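Local coordinates for SnoaL-like domain-containing protein (Methylibium petroleiphilum PM1, PDB 3G16), which is of unknown function but has the cystatin-like fold of the SnoaL-like family in the NTF2 clan, whose curved sheet and helices enclose a pocket, at residues I32-V36 and S114-I120; A85-W91 and G104-F110; G49-R53 and L137-D141. All coordinates share one frame; numbering follows the deposited sequence.

Interaction 1: I32-V36 and S114-I120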
loop_
_atom_site.group_PDB
_atom_site.type_symbol
_atom_site.label_atom_id
_atom_site.label_comp_id
_atom_site.label_asym_id
_atom_site.label_seq_id
_atom_site.Cartn_x
_atom_site.Cartn_y
_atom_site.Cartn_z
ATOM N N ILE A 32 17.363 -1.802 13.743
ATOM C CA ILE A 32 17.479 -0.447 14.243
ATOM C C ILE A 32 18.361 0.418 13.348
ATOM O O ILE A 32 18.090 1.617 13.147
ATOM C CB ILE A 32 18.023 -0.478 15.703
ATOM C CG1 ILE A 32 16.931 -0.985 16.643
ATOM C CG2 ILE A 32 18.503 0.893 16.170
ATOM C CD1 ILE A 32 17.422 -1.354 18.085
ATOM N N ALA A 33 19.402 -0.200 12.781
ATOM C CA ALA A 33 20.352 0.514 11.921
ATOM C C ALA A 33 19.753 0.961 10.589
ATOM O O ALA A 33 20.361 1.744 9.857
ATOM C CB ALA A 33 21.574 -0.348 11.679
ATOM N N CYS A 34 18.553 0.459 10.269
ATOM C CA CYS A 34 17.907 0.847 9.033
ATOM C C CYS A 34 17.001 2.062 9.138
ATOM O O CYS A 34 16.434 2.501 8.139
ATOM C CB CYS A 34 17.021 -0.303 8.555
ATOM S SG CYS A 34 17.991 -1.784 8.100
ATOM N N PHE A 35 16.828 2.544 10.370
ATOM C CA PHE A 35 15.938 3.659 10.662
ATOM C C PHE A 35 16.589 4.834 11.341
ATOM O O PHE A 35 17.551 4.655 12.089
ATOM C CB PHE A 35 14.893 3.195 11.696
ATOM C CG PHE A 35 13.929 2.150 11.196
ATOM C CD1 PHE A 35 12.805 2.512 10.464
ATOM C CD2 PHE A 35 14.128 0.807 11.447
ATOM C CE1 PHE A 35 11.917 1.567 10.001
ATOM C CE2 PHE A 35 13.244 -0.153 10.968
ATOM C CZ PHE A 35 12.131 0.229 10.262
ATOM N N VAL A 36 16.042 6.018 11.152
ATOM C CA VAL A 36 16.355 7.115 12.067
ATOM C C VAL A 36 15.774 6.679 13.441
ATOM O O VAL A 36 14.743 5.999 13.502
ATOM C CB VAL A 36 15.810 8.483 11.642
ATOM C CG1 VAL A 36 16.356 8.846 10.236
ATOM C CG2 VAL A 36 14.313 8.498 11.607
ATOM N N SER A 114 20.065 11.223 6.078
ATOM C CA SER A 114 20.800 10.084 6.612
ATOM C C SER A 114 20.771 8.859 5.713
ATOM O O SER A 114 21.622 7.989 5.875
ATOM C CB SER A 114 20.265 9.697 8.009
ATOM O OG SER A 114 18.952 9.168 7.902
ATOM N N GLY A 115 19.790 8.744 4.819
ATOM C CA GLY A 115 19.646 7.606 3.942
ATOM C C GLY A 115 18.946 6.445 4.615
ATOM O O GLY A 115 18.894 5.337 4.068
ATOM N N LEU A 116 18.287 6.721 5.747
ATOM C CA LEU A 116 17.590 5.694 6.513
ATOM C C LEU A 116 16.085 5.935 6.512
ATOM O O LEU A 116 15.616 6.979 6.139
ATOM C CB LEU A 116 18.116 5.663 7.939
ATOM C CG LEU A 116 19.636 5.487 7.956
ATOM C CD1 LEU A 116 20.025 5.406 9.567
ATOM C CD2 LEU A 116 20.157 4.157 7.316
ATOM N N ILE A 117 15.321 4.916 6.907
ATOM C CA ILE A 117 13.861 4.985 6.901
ATOM C C ILE A 117 13.384 5.853 8.048
ATOM O O ILE A 117 13.829 5.674 9.191
ATOM C CB ILE A 117 13.262 3.587 7.009
ATOM C CG1 ILE A 117 13.641 2.750 5.776
ATOM C CG2 ILE A 117 11.749 3.685 7.116
ATOM C CD1 ILE A 117 13.361 1.255 5.916
ATOM N N ARG A 118 12.456 6.755 7.762
ATOM C CA ARG A 118 11.863 7.612 8.815
ATOM C C ARG A 118 10.429 7.249 9.145
ATOM O O ARG A 118 9.964 7.575 10.212
ATOM C CB ARG A 118 11.976 9.108 8.460
ATOM C CG ARG A 118 11.077 9.557 7.389
ATOM C CD ARG A 118 11.239 11.047 7.138
ATOM N NE ARG A 118 10.271 11.530 6.190
ATOM C CZ ARG A 118 10.340 12.716 5.626
ATOM N NH1 ARG A 118 11.353 13.546 5.895
ATOM N NH2 ARG A 118 9.404 13.084 4.780
ATOM N N GLU A 119 9.737 6.575 8.247
ATOM C CA GLU A 119 8.336 6.240 8.483
ATOM C C GLU A 119 7.904 5.121 7.579
ATOM O O GLU A 119 8.313 5.066 6.421
ATOM C CB GLU A 119 7.475 7.466 8.186
ATOM C CG GLU A 119 6.001 7.303 8.505
ATOM C CD GLU A 119 5.240 8.596 8.361
ATOM O OE1 GLU A 119 5.468 9.510 9.197
ATOM O OE2 GLU A 119 4.468 8.735 7.405
ATOM N N ILE A 120 7.026 4.257 8.106
ATOM C CA ILE A 120 6.390 3.183 7.321
ATOM C C ILE A 120 4.896 3.237 7.623
ATOM O O ILE A 120 4.512 3.379 8.804
ATOM C CB ILE A 120 6.956 1.775 7.604
ATOM C CG1 ILE A 120 8.473 1.755 7.380
ATOM C CG2 ILE A 120 6.210 0.732 6.763
ATOM C CD1 ILE A 120 9.122 0.421 7.706
#
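The residues on either side of Phe35, Cys34 and Val36, each make a backbone hydrogen bond to Ile117, which sets Phe35 opposite it in a short parallel bridge. Ile117 N donates to Cys34 O at 2.9 Å, almost straight at 169° about the hydrogen, and Ile117 O receives Val36 N at 3.0 Å. The second carbonyl is also approached by Phe35 CA, 3.3 Å from Ile117 O, a weak CA-H...O contact beside the stronger bond.

Apolar contacts fill the side of the bridge that carries Phe35 and Ile117. With CG anti to its carbonyl carbon (chi1 -67°), Phe35 reaches forward along the neighbouring strand, so that CE1 lies 3.6 Å from Ile117 CG2, while Ile120 CD1 meets the ring at its edge, in the ring plane, 3.8 Å from CE1. This is the point in the cystatin-like fold where the chain leaves helix 28-32 by a type I turn, Ile32 to Phe35, and enters the curved sheet beside strand 116-124. Tyr19 of helix 9-24 packs edge-to-face with Phe35, and helix 55-69 touches it through Ala55 and Ile58. An alanine here would remove the ring and is likely to leave Ile120 CD1, Tyr19 and Ile58 facing a gap between sheet and helices.

Leu116 and Val36 pack along the bridge on its other flank. Leu116 lays CD2 3.5 Å from Ala33 O, covering the turn. Val36 CG2 lies 3.8 Å from Arg118 CA, and its CG1 touches Ser114 OG. Ser114 OG hydrogen-bonds to Asp111 and weakly accepts Leu116 N, whereas the extended Arg118 leads away to a salt bridge with Glu109.

Interaction 2: A85-W91 and G104-F110; sequences AEAAIEW and GAECVEF
Trp91 lies over Gly104 within an antiparallel beta hairpin, strands 86-95 and 100-111, in the central part of the curved sheet of this cystatin-like fold. Seven backbone hydrogen bonds tie the segments, from Gly104 N to Trp91 O up to Phe110 N to Ala85 O.

The tightest packing is on the face bearing Trp91, Glu106, Ile89, Val108 and Ala87. Gly104 CA sits 3.7 Å from the centroid of the six-membered ring, 16° off its normal, a CH-pi contact. Glycine suits the place because a CB would collide with CZ2. Trp91 chi1, 53°, puts CG between backbone N and carbonyl carbon and folds the indole across onto the partner strand. The Glu106 side chain runs roughly perpendicular to that of Trp91; OE1 is 3.4 Å from NE1, but the angle is too poor for a hydrogen bond. Its carboxylate instead binds Tyr20 through OE2 and, weakly, an unidentified ligand through OE1. Beyond it, Ile89 CD1 packs 3.8 Å from Val108 CG2, and Ile89 also touches Ile16 and Tyr20 of helix 9-24.

The other face is more sparsely joined within the hairpin. Small Ala88 and Ala105 leave room there for the second subunit, whose own Ala88 and Phe123 pack against them, and Glu90 bonds to Tyr147 and Arg121 of that subunit. Toward the wetter end, Glu86 and Glu109 run side by side with carboxylate planes nearly parallel, 13° apart. Arg118 and Arg121 pair with Glu109 and probably ease the like-charge approach. One water bridges the two acids, donating to Glu86 OE2 at 2.9 Å and to Glu109 OE2 at 2.6 Å.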
loop_
_atom_site.group_PDB
_atom_site.type_symbol
_atom_site.label_atom_id
_atom_site.label_comp_id
_atom_site.label_asym_id
_atom_site.label_seq_id
_atom_site.Cartn_x
_atom_site.Cartn_y
_atom_site.Cartn_z
ATOM N N ALA A 85 12.314 10.231 -2.773
ATOM C CA ALA A 85 12.987 9.491 -1.712
ATOM C C ALA A 85 11.960 8.695 -0.903
ATOM O O ALA A 85 11.930 8.713 0.337
ATOM C CB ALA A 85 13.879 10.425 -0.807
ATOM N N GLU A 86 11.104 7.993 -1.638
ATOM C CA GLU A 86 10.084 7.160 -1.040
ATOM C C GLU A 86 10.051 5.842 -1.773
ATOM O O GLU A 86 10.524 5.744 -2.938
ATOM C CB GLU A 86 8.691 7.805 -1.108
ATOM C CG GLU A 86 8.595 9.137 -0.353
ATOM C CD GLU A 86 7.177 9.733 -0.249
ATOM O OE1 GLU A 86 6.247 9.212 -0.899
ATOM O OE2 GLU A 86 6.995 10.708 0.506
ATOM N N ALA A 87 9.538 4.818 -1.101
ATOM C CA ALA A 87 9.346 3.508 -1.686
ATOM C C ALA A 87 8.002 2.940 -1.260
ATOM O O ALA A 87 7.358 3.419 -0.343
ATOM C CB ALA A 87 10.461 2.541 -1.294
ATOM N N ALA A 88 7.587 1.904 -1.963
ATOM C CA ALA A 88 6.406 1.149 -1.580
ATOM C C ALA A 88 6.787 -0.320 -1.737
ATOM O O ALA A 88 7.500 -0.716 -2.649
ATOM C CB ALA A 88 5.152 1.489 -2.419
ATOM N N ILE A 89 6.282 -1.137 -0.829
ATOM C CA ILE A 89 6.603 -2.556 -0.771
ATOM C C ILE A 89 5.308 -3.358 -0.686
ATOM O O ILE A 89 4.459 -3.059 0.198
ATOM C CB ILE A 89 7.438 -2.902 0.492
ATOM C CG1 ILE A 89 8.663 -1.961 0.639
ATOM C CG2 ILE A 89 7.830 -4.382 0.503
ATOM C CD1 ILE A 89 9.402 -2.126 1.986
ATOM N N GLU A 90 5.121 -4.353 -1.547
ATOM C CA GLU A 90 4.034 -5.333 -1.410
ATOM C C GLU A 90 4.694 -6.493 -0.707
ATOM O O GLU A 90 5.779 -6.913 -1.122
ATOM C CB GLU A 90 3.469 -5.788 -2.744
ATOM C CG GLU A 90 2.240 -6.652 -2.667
ATOM C CD GLU A 90 1.814 -7.169 -4.028
ATOM O OE1 GLU A 90 2.712 -7.352 -4.899
ATOM O OE2 GLU A 90 0.613 -7.399 -4.225
ATOM N N TRP A 91 4.103 -6.941 0.394
ATOM C CA TRP A 91 4.739 -7.911 1.251
ATOM C C TRP A 91 3.797 -9.029 1.698
ATOM O O TRP A 91 2.562 -8.917 1.573
ATOM C CB TRP A 91 5.340 -7.189 2.492
ATOM C CG TRP A 91 4.343 -6.324 3.220
ATOM C CD1 TRP A 91 4.271 -4.968 3.129
ATOM C CD2 TRP A 91 3.270 -6.715 4.105
ATOM N NE1 TRP A 91 3.212 -4.486 3.872
ATOM C CE2 TRP A 91 2.599 -5.528 4.506
ATOM C CE3 TRP A 91 2.847 -7.932 4.636
ATOM C CZ2 TRP A 91 1.497 -5.542 5.371
ATOM C CZ3 TRP A 91 1.754 -7.948 5.500
ATOM C CH2 TRP A 91 1.094 -6.750 5.853
ATOM N N GLY A 104 -0.060 -7.574 2.314
ATOM C CA GLY A 104 -0.317 -6.147 2.356
ATOM C C GLY A 104 0.648 -5.335 1.555
ATOM O O GLY A 104 1.465 -5.878 0.807
ATOM N N ALA A 105 0.595 -4.025 1.748
ATOM C CA ALA A 105 1.532 -3.123 1.089
ATOM C C ALA A 105 1.813 -1.992 2.042
ATOM O O ALA A 105 1.010 -1.708 2.940
ATOM C CB ALA A 105 0.983 -2.622 -0.234
ATOM N N GLU A 106 2.983 -1.385 1.885
ATOM C CA GLU A 106 3.324 -0.267 2.755
ATOM C C GLU A 106 4.088 0.806 2.033
ATOM O O GLU A 106 4.824 0.534 1.085
ATOM C CB GLU A 106 4.082 -0.729 3.969
ATOM C CG GLU A 106 5.461 -1.360 3.687
ATOM C CD GLU A 106 5.979 -2.175 4.883
ATOM O OE1 GLU A 106 5.201 -2.538 5.752
ATOM O OE2 GLU A 106 7.195 -2.492 4.871
ATOM N N CYS A 107 3.873 2.051 2.479
ATOM C CA CYS A 107 4.626 3.205 1.988
ATOM C C CYS A 107 5.770 3.442 2.928
ATOM O O CYS A 107 5.588 3.377 4.166
ATOM C CB CYS A 107 3.747 4.425 1.964
ATOM S SG CYS A 107 2.396 4.284 0.727
ATOM N N VAL A 108 6.954 3.717 2.372
ATOM C CA VAL A 108 8.161 3.930 3.152
ATOM C C VAL A 108 8.738 5.269 2.806
ATOM O O VAL A 108 9.002 5.543 1.611
ATOM C CB VAL A 108 9.187 2.817 2.833
ATOM C CG1 VAL A 108 10.486 2.995 3.609
ATOM C CG2 VAL A 108 8.616 1.427 3.104
ATOM N N GLU A 109 8.932 6.141 3.796
ATOM C CA GLU A 109 9.609 7.401 3.590
ATOM C C GLU A 109 11.029 7.315 4.094
ATOM O O GLU A 109 11.271 6.837 5.185
ATOM C CB GLU A 109 8.934 8.544 4.339
ATOM C CG GLU A 109 7.492 8.806 3.952
ATOM C CD GLU A 109 6.927 10.053 4.570
ATOM O OE1 GLU A 109 7.565 10.671 5.431
ATOM O OE2 GLU A 109 5.764 10.357 4.185
ATOM N N PHE A 110 11.971 7.836 3.291
ATOM C CA PHE A 110 13.341 7.992 3.717
ATOM C C PHE A 110 13.620 9.387 4.219
ATOM O O PHE A 110 13.056 10.372 3.754
ATOM C CB PHE A 110 14.295 7.660 2.566
ATOM C CG PHE A 110 14.454 6.187 2.360
ATOM C CD1 PHE A 110 13.485 5.468 1.642
ATOM C CD2 PHE A 110 15.505 5.494 2.895
ATOM C CE1 PHE A 110 13.620 4.111 1.480
ATOM C CE2 PHE A 110 15.633 4.132 2.712
ATOM C CZ PHE A 110 14.693 3.452 2.021
HETATM O O HOH W 1 11.309 11.151 1.789
HETATM O O HOH W 2 4.603 9.967 1.912
#

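Interaction 3: G49-R53 and L137-D141; sequences GGAFR and LGDFD
A small polar surface contact, carried largely by Asp139, fastens the loop following strand 134-135 to the chain entering strand 52-53, at the margin of the sheet. Its carboxylate spans two kinds of partner: a backbone N-H and an arginine side chain.

The firmer link runs from Ala51 N to Asp139 OD2, 2.9 Å long with 158° at the hydrogen. The N-H meets this oxygen on its anti side, tilted a little out of the carboxylate plane. Asp139 CG stands anti to its own carbonyl carbon, which carries the carboxylate across to the backbone at Gly50 and Ala51. An acid as short as aspartate suits the spot, since the backbone it must reach is close by. The other oxygen, OD1, forms a salt bridge with Arg53 NH2, longer at 3.4 Å. It lies at the edge of the guanidinium, near the plane of that group, while the two planar groups are turned 67° apart. One nitrogen meets one oxygen, so the bridge is not the bidentate, coplanar kind. The extended arginine chain spans the distance from its strand and lies at the exposed surface.

Gly50 lets the chain come this near: its CA is 3.1 Å from Asp139 OD2, and a CB would strike that oxygen. Its backbone angles are in any case open almost only to glycine. Alongside the polar links, Ala51 CB rests 4.0 Å from Asp139 CB, a methyl small enough to pack also on Val40 and Tyr42 of strand 39-42.

Asp139 itself has a positive phi, 69°, as expected for the third residue of a type II beta turn, here running from Leu137 to Phe140.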
loop_
_atom_site.group_PDB
_atom_site.type_symbol
_atom_site.label_atom_id
_atom_site.label_comp_id
_atom_site.label_asym_id
_atom_site.label_seq_id
_atom_site.Cartn_x
_atom_site.Cartn_y
_atom_site.Cartn_z
ATOM N N GLY A 49 -2.288 -2.334 18.964
ATOM C CA GLY A 49 -2.535 -1.262 19.912
ATOM C C GLY A 49 -2.214 0.140 19.492
ATOM O O GLY A 49 -2.344 1.064 20.259
ATOM N N GLY A 50 -1.844 0.319 18.210
ATOM C CA GLY A 50 -1.460 1.617 17.706
ATOM C C GLY A 50 -0.096 1.551 17.023
ATOM O O GLY A 50 0.393 0.495 16.686
ATOM N N ALA A 51 0.462 2.730 16.810
ATOM C CA ALA A 51 1.733 2.837 16.065
ATOM C C ALA A 51 2.876 2.302 16.899
ATOM O O ALA A 51 2.801 2.172 18.145
ATOM C CB ALA A 51 2.024 4.321 15.748
ATOM N N PHE A 52 3.967 1.997 16.209
ATOM C CA PHE A 52 5.241 1.609 16.857
ATOM C C PHE A 52 6.131 2.858 16.843
ATOM O O PHE A 52 6.571 3.335 15.778
ATOM C CB PHE A 52 5.945 0.459 16.153
ATOM C CG PHE A 52 5.222 -0.857 16.138
ATOM C CD1 PHE A 52 4.092 -1.091 16.906
ATOM C CD2 PHE A 52 5.783 -1.910 15.450
ATOM C CE1 PHE A 52 3.508 -2.341 16.922
ATOM C CE2 PHE A 52 5.194 -3.156 15.479
ATOM C CZ PHE A 52 4.064 -3.386 16.214
ATOM N N ARG A 53 6.409 3.398 18.001
ATOM C CA ARG A 53 7.121 4.673 18.110
ATOM C C ARG A 53 8.594 4.499 18.407
ATOM O O ARG A 53 8.976 4.186 19.540
ATOM C CB ARG A 53 6.499 5.509 19.202
ATOM C CG ARG A 53 5.041 5.846 18.997
ATOM C CD ARG A 53 4.446 6.326 20.347
ATOM N NE ARG A 53 3.050 6.769 20.252
ATOM C CZ ARG A 53 2.018 5.951 20.210
ATOM N NH1 ARG A 53 2.150 4.599 20.339
ATOM N NH2 ARG A 53 0.815 6.550 20.121
ATOM N N LEU A 137 -5.183 4.760 9.350
ATOM C CA LEU A 137 -4.062 4.339 10.177
ATOM C C LEU A 137 -4.218 4.832 11.590
ATOM O O LEU A 137 -4.583 5.967 11.840
ATOM C CB LEU A 137 -2.792 4.891 9.604
ATOM C CG LEU A 137 -2.397 4.438 8.206
ATOM C CD1 LEU A 137 -1.290 5.349 7.660
ATOM C CD2 LEU A 137 -2.036 2.909 8.160
ATOM N N GLY A 138 -3.908 3.935 12.529
ATOM C CA GLY A 138 -3.919 4.287 13.937
ATOM C C GLY A 138 -2.813 5.267 14.295
ATOM O O GLY A 138 -1.656 5.124 13.895
ATOM N N ASP A 139 -3.176 6.272 15.071
ATOM C CA ASP A 139 -2.241 7.276 15.576
ATOM C C ASP A 139 -1.645 8.244 14.548
ATOM O O ASP A 139 -0.773 9.058 14.898
ATOM C CB ASP A 139 -1.107 6.648 16.411
ATOM C CG ASP A 139 -1.612 5.968 17.670
ATOM O OD1 ASP A 139 -2.156 6.638 18.548
ATOM O OD2 ASP A 139 -1.425 4.739 17.775
ATOM N N PHE A 140 -2.063 8.130 13.303
ATOM C CA PHE A 140 -1.488 8.984 12.247
ATOM C C PHE A 140 -2.182 10.345 12.258
ATOM O O PHE A 140 -3.434 10.409 12.272
ATOM C CB PHE A 140 -1.607 8.293 10.904
ATOM C CG PHE A 140 -0.908 9.010 9.809
ATOM C CD1 PHE A 140 0.441 8.812 9.625
ATOM C CD2 PHE A 140 -1.568 9.906 9.001
ATOM C CE1 PHE A 140 1.116 9.490 8.664
ATOM C CE2 PHE A 140 -0.893 10.578 8.017
ATOM C CZ PHE A 140 0.485 10.381 7.864
ATOM N N ASP A 141 -1.393 11.420 12.286
ATOM C CA ASP A 141 -1.951 12.766 12.372
ATOM C C ASP A 141 -2.366 13.260 10.994
ATOM O O ASP A 141 -1.717 14.094 10.374
ATOM C CB ASP A 141 -0.888 13.670 12.988
ATOM C CG ASP A 141 -1.341 15.103 13.139
ATOM O OD1 ASP A 141 -2.568 15.347 13.094
ATOM O OD2 ASP A 141 -0.398 15.952 13.207
#

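Interaction 2 is the buried one, an extended hairpin ladder at the middle of the sheet; interaction 1 is partly buried and interaction 3 lies at the surface. All three reach the same sheet. Interactions 1 and 2 adjoin, because strands 100-111 and 116-124 are neighbours: Glu119 O and Glu109 N, 2.9 Å apart, are probably hydrogen-bonded, and Ile120 packs on Glu106. Interaction 3, its centre about 17 Å from that of interaction 1, touches it through Phe140 and Glu119 but does not touch interaction 2. Backbone bonding with apolar packing dominates the inner contacts, whereas one carboxylate does most of the work at the margin.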